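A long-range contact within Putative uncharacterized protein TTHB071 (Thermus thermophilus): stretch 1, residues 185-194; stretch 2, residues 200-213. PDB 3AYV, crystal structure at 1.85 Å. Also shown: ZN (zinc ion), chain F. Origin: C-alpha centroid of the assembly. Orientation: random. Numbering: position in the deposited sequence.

Stretch 1 (185-194) HLHLNDTDGV
Stretch 2 (200-213) NLGRGVLGHGAWLR

The apolar centre of the contact is built by leucines of the strand 185-188 and of the irregular second stretch. Leu-188 (chi1 m, chi2 t) sets its CD2 3.9 Å from CD1 of Leu-212 (chi1 t, chi2 p), while its CB lies 4.1 Å from CD2 of Leu-201 (m, t). Leu-201 directs its CA-to-CB bond away, yet the end of its side chain comes nearer. Two residues earlier in the strand, Leu-186, with chi1 m and chi2 near 98°, directs its CA-to-CB bond toward stretch 2; its CD2 lies 4.1 Å from Leu-212 CD1 and 4.1 Å from CZ3 at the edge of the Trp-211 ring. Trp-211 (chi1 61°) is itself held by a hydrogen bond from its NE1 to Leu-206 O (3.0 Å).

The two stretches converge beyond the strand: CA atoms are 9.6 Å apart at Leu-186 and Leu-212, but 4.9 Å at Thr-191 and Gly-204. Between these two pairs, residue numbers run in opposite senses. Here too, His-208 (m, chi2 -101°) presents its ring edge to Asn-189, and His-208 NE2 donates a weak hydrogen bond to Asn-189 O (2.9 Å).

The polar edge centres on Asp-190, whose buried carboxylate gathers backbone amides. A type II turn from Asn-200 to Arg-203 leads into this site. With chi1 at -141°, OD1 of Asp-190 accepts from Leu-206 N (3.0 Å) and Thr-191 N (2.9 Å), and OD2 accepts a weak bond from Gly-204 N (2.8 Å). Alongside, Val-205 N donates to Thr-191 O (2.9 Å), which also receives a CA-H contact from Gly-204 CA (3.3 Å). A CB on Gly-204 would clash with Thr-191 O and Asp-190 OD1. Thr-191 CG2 covers Leu-206 CG at 3.7 Å, and Val-205 CG2 reaches Gly-193 N at 3.8 Å.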

# COMPACT_ATOMS: atom_id res chain seq x y z
N HIS A 185 5.16 -7.16 0.10
CA HIS A 185 3.86 -6.78 -0.43
C HIS A 185 4.19 -5.89 -1.60
O HIS A 185 5.05 -5.00 -1.50
CB HIS A 185 3.11 -5.96 0.63
CG HIS A 185 1.63 -6.08 0.58
ND1 HIS A 185 0.82 -5.04 0.17
CD2 HIS A 185 0.80 -7.09 0.94
CE1 HIS A 185 -0.45 -5.40 0.29
NE2 HIS A 185 -0.49 -6.65 0.73
N LEU A 186 3.56 -6.14 -2.74
CA LEU A 186 3.84 -5.32 -3.92
C LEU A 186 2.59 -4.69 -4.45
O LEU A 186 1.54 -5.34 -4.55
CB LEU A 186 4.56 -6.12 -5.02
CG LEU A 186 6.03 -6.32 -4.63
CD1 LEU A 186 6.21 -7.70 -4.01
CD2 LEU A 186 7.01 -6.05 -5.79
N HIS A 187 2.70 -3.39 -4.74
CA HIS A 187 1.63 -2.66 -5.41
C HIS A 187 1.99 -2.59 -6.88
O HIS A 187 3.01 -2.00 -7.25
CB HIS A 187 1.49 -1.27 -4.80
CG HIS A 187 0.62 -1.24 -3.58
ND1 HIS A 187 0.26 -0.06 -2.96
CD2 HIS A 187 0.02 -2.23 -2.89
CE1 HIS A 187 -0.49 -0.33 -1.91
NE2 HIS A 187 -0.67 -1.64 -1.85
N LEU A 188 1.16 -3.21 -7.71
CA LEU A 188 1.48 -3.39 -9.12
C LEU A 188 0.58 -2.60 -10.04
O LEU A 188 -0.64 -2.60 -9.88
CB LEU A 188 1.36 -4.86 -9.50
CG LEU A 188 2.29 -5.83 -8.76
CD1 LEU A 188 1.96 -7.23 -9.31
CD2 LEU A 188 3.73 -5.49 -9.02
N ASN A 189 1.21 -1.92 -10.99
CA ASN A 189 0.53 -1.26 -12.10
C ASN A 189 1.61 -0.76 -13.04
O ASN A 189 2.79 -1.05 -12.80
CB ASN A 189 -0.42 -0.15 -11.62
CG ASN A 189 0.27 0.93 -10.80
OD1 ASN A 189 1.42 1.29 -11.06
ND2 ASN A 189 -0.43 1.44 -9.78
N ASP A 190 1.23 -0.04 -14.11
CA ASP A 190 2.21 0.58 -14.98
C ASP A 190 1.92 2.07 -15.18
O ASP A 190 0.83 2.56 -14.88
CB ASP A 190 2.33 -0.17 -16.32
CG ASP A 190 3.77 -0.25 -16.81
OD1 ASP A 190 4.62 0.55 -16.36
OD2 ASP A 190 4.06 -1.07 -17.72
N THR A 191 2.93 2.76 -15.69
CA THR A 191 2.91 4.20 -15.83
C THR A 191 3.65 4.55 -17.12
O THR A 191 4.50 3.78 -17.58
CB THR A 191 3.61 4.89 -14.63
OG1 THR A 191 3.82 6.28 -14.94
CG2 THR A 191 4.97 4.24 -14.31
N ASP A 192 3.33 5.71 -17.68
CA ASP A 192 4.10 6.26 -18.79
C ASP A 192 5.42 6.91 -18.38
O ASP A 192 6.16 7.43 -19.23
CB ASP A 192 3.22 7.24 -19.59
CG ASP A 192 2.67 8.40 -18.75
OD1 ASP A 192 3.00 8.55 -17.55
OD2 ASP A 192 1.89 9.19 -19.31
N GLY A 193 5.71 6.90 -17.08
CA GLY A 193 6.89 7.53 -16.56
C GLY A 193 6.71 8.98 -16.19
O GLY A 193 7.68 9.62 -15.78
N VAL A 194 5.50 9.50 -16.36
CA VAL A 194 5.20 10.91 -16.07
C VAL A 194 4.16 11.04 -14.96
O VAL A 194 4.38 11.77 -13.98
CB VAL A 194 4.72 11.68 -17.33
CG1 VAL A 194 4.47 13.17 -16.98
CG2 VAL A 194 5.77 11.58 -18.45
N ASN A 200 -2.85 -1.09 -16.39
CA ASN A 200 -2.48 -2.51 -16.39
C ASN A 200 -1.01 -2.77 -16.67
O ASN A 200 -0.35 -2.04 -17.41
CB ASN A 200 -3.31 -3.26 -17.45
CG ASN A 200 -4.69 -3.62 -16.95
OD1 ASN A 200 -5.70 -3.27 -17.56
ND2 ASN A 200 -4.75 -4.33 -15.85
N LEU A 201 -0.49 -3.85 -16.08
CA LEU A 201 0.87 -4.32 -16.38
C LEU A 201 0.98 -4.51 -17.89
O LEU A 201 0.02 -4.93 -18.51
CB LEU A 201 1.12 -5.65 -15.67
CG LEU A 201 0.98 -5.64 -14.15
CD1 LEU A 201 1.34 -7.03 -13.57
CD2 LEU A 201 1.86 -4.53 -13.56
N GLY A 202 2.12 -4.14 -18.45
CA GLY A 202 2.36 -4.29 -19.90
C GLY A 202 2.06 -3.02 -20.70
O GLY A 202 2.46 -2.91 -21.86
N ARG A 203 1.39 -2.05 -20.07
CA ARG A 203 0.91 -0.85 -20.79
C ARG A 203 1.88 0.33 -20.75
O ARG A 203 1.70 1.30 -21.49
CB ARG A 203 -0.47 -0.42 -20.27
CG ARG A 203 -1.64 -1.37 -20.60
CD ARG A 203 -2.96 -0.58 -20.75
NE ARG A 203 -2.69 0.67 -21.44
CZ ARG A 203 -3.31 1.84 -21.25
NH1 ARG A 203 -4.32 1.98 -20.40
NH2 ARG A 203 -2.91 2.88 -21.95
N GLY A 204 2.92 0.24 -19.93
CA GLY A 204 3.77 1.40 -19.70
C GLY A 204 5.24 1.06 -19.81
O GLY A 204 5.63 0.19 -20.59
N VAL A 205 6.03 1.73 -18.99
CA VAL A 205 7.49 1.76 -19.14
C VAL A 205 8.24 0.99 -18.04
O VAL A 205 9.48 0.90 -18.09
CB VAL A 205 8.02 3.23 -19.17
CG1 VAL A 205 7.33 4.03 -20.26
CG2 VAL A 205 7.87 3.91 -17.77
N LEU A 206 7.53 0.46 -17.05
CA LEU A 206 8.19 -0.15 -15.88
C LEU A 206 8.93 -1.48 -16.14
O LEU A 206 9.76 -1.89 -15.34
CB LEU A 206 7.25 -0.28 -14.66
CG LEU A 206 6.83 1.03 -13.97
CD1 LEU A 206 5.92 0.72 -12.79
CD2 LEU A 206 8.09 1.86 -13.53
N GLY A 207 8.64 -2.15 -17.26
CA GLY A 207 9.39 -3.37 -17.65
C GLY A 207 9.36 -4.49 -16.61
O GLY A 207 10.39 -5.10 -16.28
N HIS A 208 8.17 -4.77 -16.07
CA HIS A 208 8.05 -5.74 -14.97
C HIS A 208 8.65 -7.10 -15.29
O HIS A 208 9.10 -7.81 -14.38
CB HIS A 208 6.60 -5.95 -14.56
CG HIS A 208 5.92 -4.71 -14.08
ND1 HIS A 208 5.74 -4.43 -12.74
CD2 HIS A 208 5.40 -3.66 -14.76
CE1 HIS A 208 5.11 -3.27 -12.62
NE2 HIS A 208 4.90 -2.78 -13.83
N GLY A 209 8.62 -7.49 -16.56
CA GLY A 209 9.23 -8.76 -16.97
C GLY A 209 10.69 -8.88 -16.56
O GLY A 209 11.17 -9.98 -16.25
N ALA A 210 11.41 -7.76 -16.55
CA ALA A 210 12.82 -7.74 -16.19
C ALA A 210 13.11 -7.91 -14.69
O ALA A 210 14.23 -8.31 -14.34
CB ALA A 210 13.51 -6.46 -16.74
N TRP A 211 12.15 -7.64 -13.80
CA TRP A 211 12.46 -7.64 -12.36
C TRP A 211 11.47 -8.32 -11.43
O TRP A 211 11.81 -8.60 -10.28
CB TRP A 211 12.77 -6.20 -11.88
CG TRP A 211 11.62 -5.24 -12.05
CD1 TRP A 211 11.42 -4.39 -13.12
CD2 TRP A 211 10.54 -5.01 -11.15
NE1 TRP A 211 10.27 -3.66 -12.92
CE2 TRP A 211 9.71 -4.02 -11.72
CE3 TRP A 211 10.19 -5.53 -9.89
CZ2 TRP A 211 8.55 -3.54 -11.08
CZ3 TRP A 211 9.03 -5.06 -9.26
CH2 TRP A 211 8.23 -4.09 -9.86
N LEU A 212 10.25 -8.58 -11.91
CA LEU A 212 9.17 -8.99 -10.99
C LEU A 212 9.12 -10.49 -10.68
O LEU A 212 8.61 -10.89 -9.62
CB LEU A 212 7.81 -8.50 -11.50
CG LEU A 212 6.55 -8.87 -10.69
CD1 LEU A 212 6.54 -8.22 -9.29
CD2 LEU A 212 5.33 -8.46 -11.48
N ARG A 213 9.64 -11.31 -11.59
CA ARG A 213 9.48 -12.76 -11.44
C ARG A 213 9.92 -13.31 -10.06
O ARG A 213 9.20 -14.15 -9.50
CB ARG A 213 10.13 -13.54 -12.60
CG ARG A 213 9.54 -14.95 -12.76
CD ARG A 213 10.17 -15.71 -13.91
NE ARG A 213 10.78 -14.79 -14.87
CZ ARG A 213 10.24 -14.47 -16.04
NH1 ARG A 213 9.09 -15.02 -16.40
NH2 ARG A 213 10.85 -13.62 -16.86
ZN ZN F . 0.68 1.97 -4.21
O HOH W 1 -1.50 2.57 -3.09
O HOH W 2 -0.68 3.44 -5.57